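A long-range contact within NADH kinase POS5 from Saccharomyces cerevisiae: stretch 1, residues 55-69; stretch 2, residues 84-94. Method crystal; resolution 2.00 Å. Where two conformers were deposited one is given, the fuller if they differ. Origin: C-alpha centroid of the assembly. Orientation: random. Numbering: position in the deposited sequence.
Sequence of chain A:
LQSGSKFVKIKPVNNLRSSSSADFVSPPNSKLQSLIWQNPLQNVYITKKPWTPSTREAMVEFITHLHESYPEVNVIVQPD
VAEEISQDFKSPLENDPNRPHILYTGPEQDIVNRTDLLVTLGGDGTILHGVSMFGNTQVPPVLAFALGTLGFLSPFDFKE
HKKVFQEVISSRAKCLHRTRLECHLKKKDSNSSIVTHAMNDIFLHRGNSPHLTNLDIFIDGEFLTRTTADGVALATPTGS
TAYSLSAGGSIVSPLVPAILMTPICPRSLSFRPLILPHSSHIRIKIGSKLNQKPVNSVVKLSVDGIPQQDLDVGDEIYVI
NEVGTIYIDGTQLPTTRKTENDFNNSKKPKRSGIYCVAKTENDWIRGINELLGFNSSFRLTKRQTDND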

# COMPACT_ATOMS: atom_id res chain seq x y z
N THR A 55 -18.89 -28.31 17.26
CA THR A 55 -19.01 -28.99 15.96
C THR A 55 -19.31 -30.49 16.10
O THR A 55 -19.97 -31.07 15.25
CB THR A 55 -17.80 -28.77 15.02
OG1 THR A 55 -16.67 -29.51 15.47
CG2 THR A 55 -17.45 -27.28 14.91
N ARG A 56 -18.81 -31.11 17.17
CA ARG A 56 -19.18 -32.49 17.50
C ARG A 56 -20.67 -32.55 17.87
O ARG A 56 -21.41 -33.42 17.40
CB ARG A 56 -18.29 -33.03 18.61
CG ARG A 56 -18.55 -34.49 19.02
CD ARG A 56 -17.48 -34.98 20.01
NE ARG A 56 -17.98 -36.04 20.89
CZ ARG A 56 -17.22 -36.81 21.67
NH1 ARG A 56 -15.90 -36.67 21.68
NH2 ARG A 56 -17.78 -37.74 22.44
N GLU A 57 -21.12 -31.59 18.68
CA GLU A 57 -22.53 -31.48 19.04
C GLU A 57 -23.41 -31.24 17.83
O GLU A 57 -24.47 -31.86 17.70
CB GLU A 57 -22.73 -30.36 20.07
CG GLU A 57 -22.30 -30.75 21.49
CD GLU A 57 -22.13 -29.56 22.42
OE1 GLU A 57 -22.84 -28.54 22.22
OE2 GLU A 57 -21.29 -29.63 23.34
N ALA A 58 -22.97 -30.35 16.94
CA ALA A 58 -23.70 -30.03 15.72
C ALA A 58 -23.78 -31.24 14.78
O ALA A 58 -24.82 -31.47 14.17
CB ALA A 58 -23.06 -28.85 15.00
N MET A 59 -22.69 -31.99 14.68
CA MET A 59 -22.66 -33.19 13.83
C MET A 59 -23.70 -34.22 14.29
O MET A 59 -24.48 -34.73 13.49
CB MET A 59 -21.27 -33.81 13.81
CG MET A 59 -21.17 -35.04 12.93
SD MET A 59 -19.52 -35.73 12.92
CE MET A 59 -18.90 -34.88 11.47
N VAL A 60 -23.71 -34.50 15.59
CA VAL A 60 -24.68 -35.44 16.16
C VAL A 60 -26.11 -34.95 15.93
O VAL A 60 -26.98 -35.73 15.51
CB VAL A 60 -24.38 -35.69 17.66
CG1 VAL A 60 -25.47 -36.54 18.32
CG2 VAL A 60 -23.03 -36.36 17.80
N GLU A 61 -26.34 -33.66 16.15
CA GLU A 61 -27.65 -33.06 15.95
C GLU A 61 -28.08 -33.07 14.47
O GLU A 61 -29.26 -33.29 14.15
CB GLU A 61 -27.65 -31.63 16.51
CG GLU A 61 -29.00 -30.93 16.51
CD GLU A 61 -28.91 -29.48 17.00
OE1 GLU A 61 -27.93 -29.13 17.71
OE2 GLU A 61 -29.82 -28.68 16.69
N PHE A 62 -27.12 -32.86 13.57
CA PHE A 62 -27.44 -32.86 12.16
C PHE A 62 -27.79 -34.26 11.66
O PHE A 62 -28.78 -34.45 10.97
CB PHE A 62 -26.29 -32.26 11.34
CG PHE A 62 -26.62 -32.06 9.89
CD1 PHE A 62 -27.65 -31.20 9.52
CD2 PHE A 62 -25.90 -32.72 8.91
CE1 PHE A 62 -27.97 -31.01 8.16
CE2 PHE A 62 -26.21 -32.52 7.56
CZ PHE A 62 -27.25 -31.67 7.19
N ILE A 63 -26.97 -35.24 12.04
CA ILE A 63 -27.15 -36.64 11.68
C ILE A 63 -28.47 -37.20 12.24
O ILE A 63 -29.17 -37.96 11.55
CB ILE A 63 -25.96 -37.49 12.17
CG1 ILE A 63 -24.69 -37.09 11.41
CG2 ILE A 63 -26.25 -38.99 12.02
CD1 ILE A 63 -23.41 -37.68 11.95
N THR A 64 -28.79 -36.82 13.48
CA THR A 64 -30.08 -37.16 14.11
C THR A 64 -31.24 -36.64 13.25
O THR A 64 -32.17 -37.40 12.92
CB THR A 64 -30.14 -36.65 15.58
OG1 THR A 64 -29.13 -37.32 16.35
CG2 THR A 64 -31.51 -36.91 16.24
N HIS A 65 -31.17 -35.38 12.84
CA HIS A 65 -32.17 -34.80 11.95
C HIS A 65 -32.31 -35.55 10.61
O HIS A 65 -33.42 -35.81 10.16
CB HIS A 65 -31.88 -33.32 11.69
CG HIS A 65 -32.74 -32.70 10.64
ND1 HIS A 65 -34.11 -32.57 10.78
CD2 HIS A 65 -32.44 -32.18 9.43
CE1 HIS A 65 -34.61 -32.00 9.70
NE2 HIS A 65 -33.62 -31.74 8.87
N LEU A 66 -31.19 -35.89 9.97
CA LEU A 66 -31.23 -36.63 8.71
C LEU A 66 -31.90 -38.00 8.89
O LEU A 66 -32.75 -38.40 8.09
CB LEU A 66 -29.82 -36.80 8.13
CG LEU A 66 -29.07 -35.49 7.80
CD1 LEU A 66 -27.68 -35.78 7.29
CD2 LEU A 66 -29.88 -34.65 6.80
N HIS A 67 -31.51 -38.69 9.95
CA HIS A 67 -32.04 -40.02 10.25
C HIS A 67 -33.51 -39.99 10.63
O HIS A 67 -34.23 -40.93 10.33
CB HIS A 67 -31.23 -40.70 11.34
CG HIS A 67 -29.89 -41.19 10.88
ND1 HIS A 67 -28.92 -41.62 11.76
CD2 HIS A 67 -29.36 -41.30 9.64
CE1 HIS A 67 -27.86 -42.00 11.08
NE2 HIS A 67 -28.09 -41.81 9.79
N GLU A 68 -33.93 -38.92 11.29
CA GLU A 68 -35.34 -38.74 11.61
C GLU A 68 -36.18 -38.38 10.39
O GLU A 68 -37.25 -38.92 10.19
CB GLU A 68 -35.52 -37.69 12.71
CG GLU A 68 -35.22 -38.19 14.13
CD GLU A 68 -35.24 -37.08 15.18
OE1 GLU A 68 -35.63 -35.93 14.85
OE2 GLU A 68 -34.87 -37.35 16.34
N SER A 69 -35.67 -37.47 9.54
CA SER A 69 -36.52 -36.83 8.53
C SER A 69 -36.35 -37.32 7.10
O SER A 69 -37.25 -37.13 6.28
CB SER A 69 -36.35 -35.31 8.56
OG SER A 69 -37.04 -34.76 9.66
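Stretch 2 (84-94) EISQDFKSPLE

How does stretch 2 run over the helix of residues 55-69? It arrives as the last part of a helix, at Glu-84, passes through a type I beta turn from Ser-86 to Phe-89, and continues as a loop. Both stretches advance in the same general sense: Asp-88 lies nearest Val-60, with CA atoms 7.1 Å apart, and Leu-93 nearest Glu-68, again with 7.1 Å between CA atoms.

What does the helical start of stretch 2 bring to the contact? Glu-84, its CB directed toward the helix, forms a salt bridge with Arg-56 through a weak hydrogen bond, NH1 of Arg-56 to OE2 of Glu-84 at 3.4 Å. Ile-85 then sits as a knob among Arg-56, Met-59, Val-60 and Ile-63. Its CD1 lies 3.8 Å from SD of Met-59 and 3.9 Å from CD1 of Ile-63, so one methyl group touches side chains a helical turn apart.

How does the turn hold on? The Asp-88 carboxylate meets the edge of the Arg-56 guanidinium. NE of Arg-56 donates to OD2 of Asp-88 at 2.6 Å and NH2 of Arg-56 to OD1 of Asp-88 at 2.7 Å, a two-pronged salt bridge. Within stretch 2, N of Asp-88 donates a hydrogen bond to O of Ile-85 at 2.8 Å. Phe-89 follows, its ring reaching nearer than its CB direction suggests. CG1 of Val-60 lies over one face, 4.1 Å from the ring centroid of Phe-89, in a CH-pi contact, while CZ of Phe-89 packs 3.8 Å from CG2 of Ile-63.

Where does the chain touch the helix again? Lys-90, Ser-91 and Pro-92 make no contact with stretch 1. Leu-93 turns back toward the helix, and its CD2 comes within 3.5 Å of CB of His-67, a carbon-to-carbon contact near the far end of the contact.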

# COMPACT_ATOMS: atom_id res chain seq x y z
N GLU A 84 -15.39 -41.65 17.38
CA GLU A 84 -15.50 -40.54 18.32
C GLU A 84 -16.95 -40.27 18.72
O GLU A 84 -17.26 -40.15 19.90
CB GLU A 84 -14.88 -39.27 17.74
CG GLU A 84 -14.86 -38.09 18.71
CD GLU A 84 -14.53 -36.77 18.03
OE1 GLU A 84 -14.50 -36.72 16.78
OE2 GLU A 84 -14.32 -35.77 18.76
N ILE A 85 -17.84 -40.17 17.73
CA ILE A 85 -19.21 -39.74 17.98
C ILE A 85 -20.20 -40.87 18.31
O ILE A 85 -21.33 -40.59 18.70
CB ILE A 85 -19.77 -38.86 16.83
CG1 ILE A 85 -19.96 -39.69 15.55
CG2 ILE A 85 -18.86 -37.64 16.59
CD1 ILE A 85 -20.74 -39.00 14.46
N SER A 86 -19.77 -42.12 18.15
CA SER A 86 -20.67 -43.27 18.36
C SER A 86 -21.30 -43.28 19.76
O SER A 86 -22.50 -43.55 19.90
CB SER A 86 -20.00 -44.61 18.01
OG SER A 86 -18.77 -44.78 18.69
N GLN A 87 -20.50 -42.99 20.80
CA GLN A 87 -21.04 -42.90 22.17
C GLN A 87 -22.00 -41.73 22.39
O GLN A 87 -22.70 -41.70 23.40
CB GLN A 87 -19.93 -42.88 23.24
CG GLN A 87 -19.12 -44.16 23.35
CD GLN A 87 -18.95 -44.67 24.78
OE1 GLN A 87 -18.84 -43.89 25.73
NE2 GLN A 87 -18.92 -45.99 24.94
N ASP A 88 -22.04 -40.77 21.45
CA ASP A 88 -22.87 -39.56 21.63
C ASP A 88 -24.37 -39.72 21.31
O ASP A 88 -25.18 -38.86 21.67
CB ASP A 88 -22.33 -38.36 20.82
CG ASP A 88 -20.94 -37.93 21.24
OD1 ASP A 88 -20.39 -38.49 22.22
OD2 ASP A 88 -20.39 -37.03 20.56
N PHE A 89 -24.73 -40.79 20.60
CA PHE A 89 -26.13 -41.03 20.29
C PHE A 89 -26.74 -41.81 21.45
O PHE A 89 -26.27 -42.89 21.80
CB PHE A 89 -26.29 -41.79 18.98
CG PHE A 89 -25.84 -41.01 17.77
CD1 PHE A 89 -26.77 -40.32 16.99
CD2 PHE A 89 -24.49 -40.94 17.43
CE1 PHE A 89 -26.36 -39.60 15.87
CE2 PHE A 89 -24.07 -40.21 16.31
CZ PHE A 89 -25.01 -39.55 15.53
N LYS A 90 -27.79 -41.24 22.03
CA LYS A 90 -28.34 -41.73 23.29
C LYS A 90 -29.68 -42.44 23.13
O LYS A 90 -30.35 -42.76 24.12
CB LYS A 90 -28.48 -40.57 24.27
CG LYS A 90 -27.15 -39.89 24.62
CD LYS A 90 -26.23 -40.83 25.41
CE LYS A 90 -24.91 -40.15 25.73
NZ LYS A 90 -24.09 -41.03 26.60
N SER A 91 -30.07 -42.68 21.87
CA SER A 91 -31.29 -43.41 21.55
C SER A 91 -31.20 -43.94 20.12
O SER A 91 -30.48 -43.38 19.30
CB SER A 91 -32.52 -42.50 21.70
OG SER A 91 -32.36 -41.32 20.94
N PRO A 92 -31.94 -45.03 19.82
CA PRO A 92 -31.97 -45.52 18.44
C PRO A 92 -33.06 -44.78 17.67
O PRO A 92 -33.71 -43.91 18.24
CB PRO A 92 -32.36 -46.99 18.63
CG PRO A 92 -33.33 -46.93 19.77
CD PRO A 92 -32.80 -45.84 20.70
N LEU A 93 -33.27 -45.13 16.41
CA LEU A 93 -34.30 -44.47 15.61
C LEU A 93 -35.70 -44.90 16.04
O LEU A 93 -35.95 -46.09 16.25
CB LEU A 93 -34.10 -44.76 14.11
CG LEU A 93 -32.90 -44.08 13.45
CD1 LEU A 93 -32.80 -44.48 11.99
CD2 LEU A 93 -33.05 -42.57 13.60
N GLU A 94 -36.59 -43.92 16.18
CA GLU A 94 -38.02 -44.16 16.43
C GLU A 94 -38.21 -45.08 17.63
O GLU A 94 -39.11 -45.93 17.64
CB GLU A 94 -38.69 -44.77 15.20
CG GLU A 94 -38.75 -43.85 13.99
CD GLU A 94 -40.07 -43.12 13.86
OE1 GLU A 94 -40.04 -41.91 13.53
OE2 GLU A 94 -41.13 -43.75 14.09